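Esterase Rv0045c (Mycobacterium tuberculosis, PDB 6WYN) hydrolyses carboxylic esters, with highest activity on short, straight-chain alkyl esters, and probably takes part in ester and lipid metabolism, its physiological substrate being unknown. Local coordinates at residues A184-R187 with H188-T192; D286-T289 with A290-H293. All blocks are in the same frame, centred on the assembly; numbering follows the deposited sequence.

Contact 1: residues A184-R187 with H188-T192; sequences ALQR and HAELT
L185 and H188 meet on the buried flank of helix 182-200, where the leucine methyl CD1 comes within 4.1 Å of H188 CB and approaches the imidazole obliquely. Both side chains leave the helix with CG anti to the backbone N (chi1 -178° for H188). T192 CG2, one turn further on, sits 3.7 Å above one face of the ring, offset toward its rim; the ring of F283 also meets it, planes about 45° apart. A184 and A189 complete this close-packed side, against F283 and F256 respectively. The i to i+4 backbone bonds hold the turn, among them A189 N to L185 O at 2.9 Å.

The other flank is looser. Q186 and E190 run alongside each other in the same direction, their amide and carboxylate planes 29° apart. Their nearest side-chain atoms, Q186 CG and E190 OE2, are 3.7 Å apart, and E190 CG rests on Q186 O at 3.4 Å. R187, a step round the helix and exposed, has its polar partner in D288. L191 lies along R187 O, with CG at 3.8 Å.

L185 thus brings an apolar side chain to the neighbourhood of S155, the probable nucleophile, and joins it to H188, a residue involved in substrate selectivity.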
ATOM      1  N   ALA A 184      14.508  -4.289  -5.623  1.00 15.41           N
ATOM      2  CA  ALA A 184      13.486  -4.193  -6.685  1.00 15.49           C
ATOM      3  C   ALA A 184      12.975  -2.756  -6.783  1.00 15.01           C
ATOM      4  O   ALA A 184      12.824  -2.217  -7.903  1.00 15.68           O
ATOM      5  CB  ALA A 184      12.373  -5.178  -6.394  1.00 15.92           C
ATOM      6  N   LEU A 185      12.680  -2.120  -5.663  1.00 16.60           N
ATOM      7  CA  LEU A 185      12.178  -0.723  -5.744  1.00 17.18           C
ATOM      8  C   LEU A 185      13.326   0.203  -6.184  1.00 15.47           C
ATOM      9  O   LEU A 185      13.060   1.116  -6.923  1.00 15.06           O
ATOM     10  CB  LEU A 185      11.580  -0.281  -4.397  1.00 19.11           C
ATOM     11  CG  LEU A 185      10.761   1.017  -4.467  1.00 21.63           C
ATOM     12  CD1 LEU A 185       9.843   1.055  -5.663  1.00 25.45           C
ATOM     13  CD2 LEU A 185       9.917   1.200  -3.206  1.00 24.78           C
ATOM     14  N   GLN A 186      14.551  -0.017  -5.738  1.00 17.27           N
ATOM     15  CA  GLN A 186      15.725   0.772  -6.223  1.00 20.12           C
ATOM     16  C   GLN A 186      15.769   0.722  -7.757  1.00 19.69           C
ATOM     17  O   GLN A 186      15.908   1.767  -8.402  1.00 18.06           O
ATOM     18  CB  GLN A 186      17.014   0.227  -5.615  1.00 23.92           C
ATOM     19  CG  GLN A 186      18.242   1.096  -5.883  1.00 30.80           C
ATOM     20  CD  GLN A 186      19.385   0.679  -4.986  1.00 33.67           C
ATOM     21  OE1 GLN A 186      19.693  -0.500  -4.826  1.00 39.85           O
ATOM     22  NE2 GLN A 186      20.019   1.650  -4.371  1.00 38.60           N
ATOM     23  N   ARG A 187      15.644  -0.460  -8.357  1.00 19.75           N
ATOM     24  CA  ARG A 187      15.686  -0.576  -9.846  1.00 21.36           C
ATOM     25  C   ARG A 187      14.518   0.247 -10.430  1.00 21.83           C
ATOM     26  O   ARG A 187      14.732   1.003 -11.422  1.00 22.53           O
ATOM     27  CB  ARG A 187      15.722  -2.083 -10.197  1.00 24.59           C
ATOM     28  CG  ARG A 187      15.426  -2.483 -11.643  1.00 28.59           C
ATOM     29  CD  ARG A 187      15.236  -4.008 -11.870  1.00 27.49           C
ATOM     30  NE  ARG A 187      16.101  -4.718 -10.951  1.00 27.24           N
ATOM     31  CZ  ARG A 187      15.722  -5.555  -9.982  1.00 23.84           C
ATOM     32  NH1 ARG A 187      14.466  -5.947  -9.832  1.00 24.79           N
ATOM     33  NH2 ARG A 187      16.648  -6.044  -9.183  1.00 24.59           N
ATOM     34  N   HIS A 188      13.300   0.160  -9.888  1.00 20.86           N
ATOM     35  CA  HIS A 188      12.148   0.977 -10.388  1.00 22.84           C
ATOM     36  C   HIS A 188      12.414   2.492 -10.267  1.00 23.03           C
ATOM     37  O   HIS A 188      12.095   3.239 -11.208  1.00 24.58           O
ATOM     38  CB  HIS A 188      10.853   0.616  -9.652  1.00 25.21           C
ATOM     39  CG  HIS A 188       9.645   1.360 -10.118  1.00 26.38           C
ATOM     40  ND1 HIS A 188       8.979   1.035 -11.290  1.00 32.22           N
ATOM     41  CD2 HIS A 188       8.969   2.394  -9.575  1.00 29.88           C
ATOM     42  CE1 HIS A 188       7.950   1.846 -11.463  1.00 32.16           C
ATOM     43  NE2 HIS A 188       7.918   2.688 -10.420  1.00 33.82           N
ATOM     44  N   ALA A 189      12.961   2.928  -9.134  1.00 23.51           N
ATOM     45  CA  ALA A 189      13.293   4.345  -8.871  1.00 26.43           C
ATOM     46  C   ALA A 189      14.301   4.816  -9.937  1.00 29.86           C
ATOM     47  O   ALA A 189      14.058   5.888 -10.550  1.00 27.03           O
ATOM     48  CB  ALA A 189      13.808   4.516  -7.462  1.00 24.28           C
ATOM     49  N   GLU A 190      15.313   3.991 -10.250  1.00 31.49           N
ATOM     50  CA  GLU A 190      16.351   4.370 -11.252  1.00 34.13           C
ATOM     51  C   GLU A 190      15.724   4.473 -12.656  1.00 35.42           C
ATOM     52  O   GLU A 190      16.023   5.428 -13.337  1.00 33.89           O
ATOM     53  CB  GLU A 190      17.569   3.463 -11.109  1.00 36.50           C
ATOM     54  CG  GLU A 190      18.336   3.732  -9.822  1.00 37.63           C
ATOM     55  CD  GLU A 190      19.425   2.722  -9.468  1.00 46.37           C
ATOM     56  OE1 GLU A 190      19.591   1.712 -10.202  1.00 51.01           O
ATOM     57  OE2 GLU A 190      20.103   2.937  -8.439  1.00 45.84           O
ATOM     58  N   LEU A 191      14.823   3.590 -13.071  1.00 40.35           N
ATOM     59  CA  LEU A 191      14.172   3.707 -14.411  1.00 44.36           C
ATOM     60  C   LEU A 191      13.352   5.006 -14.502  1.00 44.57           C
ATOM     61  O   LEU A 191      13.357   5.647 -15.561  1.00 46.82           O
ATOM     62  CB  LEU A 191      13.268   2.495 -14.679  1.00 46.58           C
ATOM     63  CG  LEU A 191      13.980   1.215 -15.126  1.00 50.69           C
ATOM     64  CD1 LEU A 191      13.127  -0.010 -14.822  1.00 52.11           C
ATOM     65  CD2 LEU A 191      14.342   1.264 -16.614  1.00 48.80           C
ATOM     66  N   THR A 192      12.628   5.370 -13.453  1.00 40.90           N
ATOM     67  CA  THR A 192      11.612   6.449 -13.515  1.00 39.43           C
ATOM     68  C   THR A 192      12.253   7.826 -13.291  1.00 40.18           C
ATOM     69  O   THR A 192      11.533   8.829 -13.451  1.00 42.74           O
ATOM     70  CB  THR A 192      10.491   6.165 -12.510  1.00 40.11           C
ATOM     71  OG1 THR A 192      11.084   5.931 -11.227  1.00 38.86           O
ATOM     72  CG2 THR A 192       9.643   4.994 -12.943  1.00 41.91           C
TER

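Contact 2: residues D286-T289 with A290-H293; sequences DQDT and AELH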
ATOM      1  N   ASP A 286      13.993 -13.553  -9.394  1.00 14.81           N
ATOM      2  CA  ASP A 286      14.458 -14.702  -8.566  1.00 15.99           C
ATOM      3  C   ASP A 286      15.702 -14.308  -7.775  1.00 15.50           C
ATOM      4  O   ASP A 286      15.814 -14.693  -6.611  1.00 14.76           O
ATOM      5  CB  ASP A 286      14.744 -15.939  -9.433  1.00 17.86           C
ATOM      6  CG  ASP A 286      13.471 -16.561 -10.015  1.00 20.41           C
ATOM      7  OD1 ASP A 286      12.357 -16.274  -9.511  1.00 18.34           O
ATOM      8  OD2 ASP A 286      13.582 -17.290 -10.991  1.00 24.46           O
ATOM      9  N   GLN A 287      16.634 -13.586  -8.390  1.00 15.43           N
ATOM     10  CA  GLN A 287      17.833 -13.111  -7.671  1.00 17.42           C
ATOM     11  C   GLN A 287      17.426 -12.149  -6.529  1.00 14.49           C
ATOM     12  O   GLN A 287      18.004 -12.233  -5.412  1.00 13.24           O
ATOM     13  CB  GLN A 287      18.766 -12.432  -8.692  1.00 21.88           C
ATOM     14  CG  GLN A 287      20.233 -12.657  -8.379  1.00 34.01           C
ATOM     15  CD  GLN A 287      20.760 -14.057  -8.673  1.00 37.56           C
ATOM     16  OE1 GLN A 287      21.072 -14.387  -9.818  1.00 43.98           O
ATOM     17  NE2 GLN A 287      20.986 -14.841  -7.622  1.00 30.50           N
ATOM     18  N   ASP A 288      16.470 -11.256  -6.774  1.00 14.65           N
ATOM     19  CA  ASP A 288      15.919 -10.394  -5.687  1.00 15.37           C
ATOM     20  C   ASP A 288      15.472 -11.262  -4.505  1.00 14.96           C
ATOM     21  O   ASP A 288      15.805 -10.963  -3.360  1.00 13.79           O
ATOM     22  CB  ASP A 288      14.772  -9.532  -6.204  1.00 16.25           C
ATOM     23  CG  ASP A 288      15.178  -8.412  -7.151  1.00 18.88           C
ATOM     24  OD1 ASP A 288      16.411  -8.025  -7.167  1.00 20.43           O
ATOM     25  OD2 ASP A 288      14.286  -7.950  -7.916  1.00 20.38           O
ATOM     26  N   THR A 289      14.725 -12.321  -4.774  1.00 15.44           N
ATOM     27  CA  THR A 289      14.148 -13.185  -3.726  1.00 15.34           C
ATOM     28  C   THR A 289      15.266 -13.887  -2.994  1.00 14.62           C
ATOM     29  O   THR A 289      15.232 -13.953  -1.753  1.00 13.64           O
ATOM     30  CB  THR A 289      13.153 -14.199  -4.301  1.00 15.10           C
ATOM     31  OG1 THR A 289      12.207 -13.530  -5.124  1.00 14.67           O
ATOM     32  CG2 THR A 289      12.478 -14.940  -3.181  1.00 15.48           C
ATOM     33  N   ALA A 290      16.257 -14.409  -3.725  1.00 14.13           N
ATOM     34  CA  ALA A 290      17.411 -15.061  -3.072  1.00 12.91           C
ATOM     35  C   ALA A 290      18.170 -14.055  -2.201  1.00 12.43           C
ATOM     36  O   ALA A 290      18.660 -14.441  -1.121  1.00 12.86           O
ATOM     37  CB  ALA A 290      18.314 -15.678  -4.132  1.00 12.85           C
ATOM     38  N   GLU A 291      18.359 -12.837  -2.673  1.00 13.24           N
ATOM     39  CA  GLU A 291      19.091 -11.785  -1.886  1.00 14.37           C
ATOM     40  C   GLU A 291      18.333 -11.538  -0.581  1.00 13.87           C
ATOM     41  O   GLU A 291      18.921 -11.510   0.519  1.00 14.85           O
ATOM     42  CB  GLU A 291      19.259 -10.529  -2.756  1.00 16.47           C
ATOM     43  CG  GLU A 291      19.880  -9.336  -2.027  1.00 16.74           C
ATOM     44  CD  GLU A 291      19.964  -8.076  -2.848  1.00 17.58           C
ATOM     45  OE1 GLU A 291      20.962  -7.316  -2.646  1.00 19.47           O
ATOM     46  OE2 GLU A 291      19.095  -7.879  -3.748  1.00 16.68           O
ATOM     47  N   LEU A 292      17.017 -11.477  -0.663  1.00 13.69           N
ATOM     48  CA  LEU A 292      16.194 -11.253   0.546  1.00 14.02           C
ATOM     49  C   LEU A 292      16.350 -12.439   1.497  1.00 15.00           C
ATOM     50  O   LEU A 292      16.526 -12.222   2.730  1.00 15.68           O
ATOM     51  CB  LEU A 292      14.744 -11.054   0.130  1.00 14.67           C
ATOM     52  CG  LEU A 292      13.759 -10.858   1.270  1.00 15.86           C
ATOM     53  CD1 LEU A 292      14.152  -9.674   2.123  1.00 18.04           C
ATOM     54  CD2 LEU A 292      12.370 -10.675   0.714  1.00 16.60           C
ATOM     55  N   HIS A 293      16.373 -13.663   0.972  1.00 15.87           N
ATOM     56  CA  HIS A 293      16.544 -14.867   1.816  1.00 16.01           C
ATOM     57  C   HIS A 293      17.890 -14.783   2.541  1.00 17.18           C
ATOM     58  O   HIS A 293      17.937 -15.074   3.733  1.00 16.45           O
ATOM     59  CB  HIS A 293      16.428 -16.190   1.012  1.00 18.26           C
ATOM     60  CG  HIS A 293      16.885 -17.325   1.861  1.00 18.90           C
ATOM     61  ND1 HIS A 293      18.188 -17.809   1.804  1.00 20.71           N
ATOM     62  CD2 HIS A 293      16.290 -17.947   2.901  1.00 19.22           C
ATOM     63  CE1 HIS A 293      18.357 -18.710   2.755  1.00 19.02           C
ATOM     64  NE2 HIS A 293      17.196 -18.817   3.442  1.00 22.16           N
TER
HETATM   65  O   HOH W   1      16.214  -8.268  -3.204  1.00 14.60           O
HETATM   66  O   HOH W   2      18.908  -8.222  -6.366  1.00 19.68           O
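A290 opens the second turn of helix 286-295, its N bonded to D286 O at 2.9 Å and its CB resting near the carbonyl oxygens of D286 and Q287. E291 follows, with its N 2.8 Å from Q287 O. Its CG is anti to the backbone N (chi1 175°) and the chain runs extended, which carries the carboxylate out from the helix, with OE2 on the D288 side. The two acids do not touch: D288 OD1 and E291 OE2 stay 4.3 Å apart. One water donates to both of these oxygens, at 2.6 Å from D288 OD1 and 2.6 Å from E291 OE2, while a second joins E291 OE2 to D288 O. S183 also hydrogen-bonds E291 OE2.

L292, buried, turns its CB toward the preceding turn, 3.5 Å from T289 O, and packs on F299 of strand 299-305. H293 closes the segment with its N bonded to O of T289, a residue that packs on both strands, 273-278 and 299-305, and whose OG1 bonds back to T285 O.

This helix is the crossover of a beta-alpha-beta unit; two neighbouring carboxylates are tolerated on its flank probably because R187 offsets the charge of D288, while the waters and S183 hydrogen-bond the E291 oxygen.

Contacts 1 and 2 sit on neighbouring helices, 182-200 and 286-295, with centres about 16 Å apart, and are joined by a salt bridge: R187 NH1 lies 2.8 Å from D288 OD2. The methyl of A184 packs on the same carboxylate oxygen, CB to OD2 3.7 Å. Contact 1 is the closer to the probable catalytic triad of S155, D179 and H310, the L185 side chain lying about 4 Å from that of S155 and about 6 Å from that of H310. Contact 2 stands further back: the T289 side chain is about 8 Å from that of D179, and the D288 side chain about 9 Å from that of H188. The salt bridge thus ties the selectivity-bearing helix to the crossover helix.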